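Local atomic coordinates of cytidylyltransferase (Leptospira borgpetersenii serovar Hardjo-bovis, PDB entry 6OEW), a protein that probably transfers a cytidylyl group from CTP to a sugar or related acceptor in a metal-dependent reaction. Residues Q16-G20 against E61-T67. Numbering follows the deposited sequence. Where two conformers were deposited one is given.
Sequences QARMG and ENIDDKT
In the parallel, Rossmann-like part of this GT-A-type nucleotidyltransferase, the loop leaving strand 11-16 packs on the start of helix 65-73, where Met-19 and Arg-18 meet Asp-64. The short carboxylate of Asp-64, largely buried, suits a junction where one backbone N-H, two threonine hydroxyls and a water converge. Its OD1 takes the Met-19 backbone N on the syn lone pair, at 2.7 Å and a nearly straight 165°. Thr-67 OG1 donates to the same oxygen from the anti side at 2.8 Å, 21° out of the carboxylate plane. Thr-59 and a water bind OD2, fixing the carboxylate's rotation; the water, 2.9 Å from Arg-18 NE, also accepts from Gly-20 N. The guanidinium of Arg-18 is thus tied to Asp-64 through water. Met-19 is flexible and apolar: CB presses on Ile-63 CG1 at a tight 3.4 Å and CG passes Thr-67 OG1. Bent at chi2 (-71°) and chi3, it brings SD within 4.0 Å of Lys-66 CG, crossing that side chain at a slant; the lysine amine turns away to Glu-69. Small Ala-17 lets Thr-67 CG2 approach. Such a loop after the first strand is typical of GT-A-type nucleotidyltransferases, where it probably helps to form the nucleotide site.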
loop_
_atom_site.group_PDB
_atom_site.type_symbol
_atom_site.label_atom_id
_atom_site.label_comp_id
_atom_site.label_asym_id
_atom_site.label_seq_id
_atom_site.Cartn_x
_atom_site.Cartn_y
_atom_site.Cartn_z
ATOM N N GLN A 16 -4.485 -4.696 -1.442
ATOM C CA GLN A 16 -4.532 -6.116 -1.124
ATOM C C GLN A 16 -4.386 -6.313 0.380
ATOM O O GLN A 16 -3.499 -5.736 1.022
ATOM C CB GLN A 16 -3.455 -6.889 -1.889
ATOM C CG GLN A 16 -2.045 -6.415 -1.622
ATOM C CD GLN A 16 -1.013 -7.333 -2.247
ATOM O OE1 GLN A 16 -0.604 -7.141 -3.385
ATOM N NE2 GLN A 16 -0.594 -8.351 -1.492
ATOM N N ALA A 17 -5.290 -7.099 0.953
ATOM C CA ALA A 17 -5.259 -7.333 2.391
ATOM C C ALA A 17 -5.910 -8.672 2.660
ATOM O O ALA A 17 -6.854 -9.057 1.968
ATOM C CB ALA A 17 -6.002 -6.246 3.176
ATOM N N ARG A 18 -5.391 -9.388 3.658
ATOM C CA ARG A 18 -5.981 -10.661 4.047
ATOM C C ARG A 18 -5.643 -10.952 5.501
ATOM O O ARG A 18 -4.626 -10.486 6.027
ATOM C CB ARG A 18 -5.496 -11.834 3.175
ATOM C CG ARG A 18 -4.037 -12.197 3.423
ATOM C CD ARG A 18 -3.563 -13.264 2.450
ATOM N NE ARG A 18 -4.220 -14.550 2.686
ATOM C CZ ARG A 18 -3.923 -15.676 2.042
ATOM N NH1 ARG A 18 -2.987 -15.679 1.102
ATOM N NH2 ARG A 18 -4.570 -16.804 2.341
ATOM N N MET A 19 -6.520 -11.737 6.138
ATOM C CA MET A 19 -6.306 -12.135 7.526
ATOM C C MET A 19 -5.167 -13.136 7.628
ATOM O O MET A 19 -4.332 -13.045 8.535
ATOM C CB MET A 19 -7.599 -12.730 8.109
ATOM C CG MET A 19 -8.704 -11.665 8.353
ATOM S SD MET A 19 -8.308 -10.562 9.736
ATOM C CE MET A 19 -8.652 -11.715 11.106
ATOM N N GLY A 20 -5.097 -14.078 6.692
ATOM C CA GLY A 20 -4.063 -15.098 6.725
ATOM C C GLY A 20 -2.747 -14.630 6.141
ATOM O O GLY A 20 -2.133 -15.347 5.343
ATOM N N GLU A 61 -11.567 -16.935 1.145
ATOM C CA GLU A 61 -11.596 -17.790 2.322
ATOM C C GLU A 61 -12.472 -17.168 3.404
ATOM O O GLU A 61 -12.570 -15.943 3.535
ATOM C CB GLU A 61 -10.177 -18.037 2.830
ATOM C CG GLU A 61 -9.367 -18.887 1.854
ATOM C CD GLU A 61 -7.940 -19.127 2.297
ATOM O OE1 GLU A 61 -7.606 -18.865 3.474
ATOM O OE2 GLU A 61 -7.146 -19.596 1.454
ATOM N N ASN A 62 -13.127 -18.043 4.176
ATOM C CA ASN A 62 -14.078 -17.595 5.193
ATOM C C ASN A 62 -13.459 -16.598 6.169
ATOM O O ASN A 62 -14.151 -15.684 6.637
ATOM C CB ASN A 62 -14.642 -18.804 5.945
ATOM C CG ASN A 62 -15.689 -19.558 5.121
ATOM O OD1 ASN A 62 -16.401 -18.968 4.299
ATOM N ND2 ASN A 62 -15.779 -20.856 5.336
ATOM N N ILE A 63 -12.167 -16.733 6.471
ATOM C CA ILE A 63 -11.570 -15.847 7.464
ATOM C C ILE A 63 -11.596 -14.411 6.978
ATOM O O ILE A 63 -11.614 -13.473 7.782
ATOM C CB ILE A 63 -10.133 -16.285 7.822
ATOM C CG1 ILE A 63 -9.594 -15.404 8.945
ATOM C CG2 ILE A 63 -9.216 -16.215 6.609
ATOM C CD1 ILE A 63 -8.999 -16.134 10.044
ATOM N N ASP A 64 -11.622 -14.214 5.674
ATOM C CA ASP A 64 -11.575 -12.869 5.133
ATOM C C ASP A 64 -12.953 -12.243 5.024
ATOM O O ASP A 64 -13.077 -11.134 4.478
ATOM C CB ASP A 64 -10.860 -12.888 3.794
ATOM C CG ASP A 64 -9.353 -12.953 3.966
ATOM O OD1 ASP A 64 -8.821 -12.178 4.796
ATOM O OD2 ASP A 64 -8.710 -13.773 3.298
ATOM N N ASP A 65 -13.988 -12.926 5.523
ATOM C CA ASP A 65 -15.218 -12.228 5.863
ATOM C C ASP A 65 -14.910 -11.046 6.775
ATOM O O ASP A 65 -15.562 -9.998 6.687
ATOM C CB ASP A 65 -16.213 -13.174 6.548
ATOM C CG ASP A 65 -16.722 -14.283 5.625
ATOM O OD1 ASP A 65 -16.296 -14.372 4.448
ATOM O OD2 ASP A 65 -17.542 -15.093 6.103
ATOM N N LYS A 66 -13.912 -11.195 7.648
ATOM C CA LYS A 66 -13.520 -10.094 8.520
ATOM C C LYS A 66 -12.983 -8.923 7.703
ATOM O O LYS A 66 -13.341 -7.768 7.956
ATOM C CB LYS A 66 -12.482 -10.580 9.534
ATOM C CG LYS A 66 -12.078 -9.538 10.568
ATOM C CD LYS A 66 -13.280 -9.073 11.361
ATOM C CE LYS A 66 -12.899 -7.976 12.336
ATOM N NZ LYS A 66 -14.094 -7.263 12.874
ATOM N N THR A 67 -12.129 -9.209 6.715
ATOM C CA THR A 67 -11.603 -8.167 5.824
ATOM C C THR A 67 -12.728 -7.473 5.069
ATOM O O THR A 67 -12.768 -6.234 4.989
ATOM C CB THR A 67 -10.588 -8.796 4.856
ATOM O OG1 THR A 67 -9.729 -9.687 5.598
ATOM C CG2 THR A 67 -9.709 -7.720 4.146
HETATM O O HOH W 1 -6.460 -14.911 4.473
#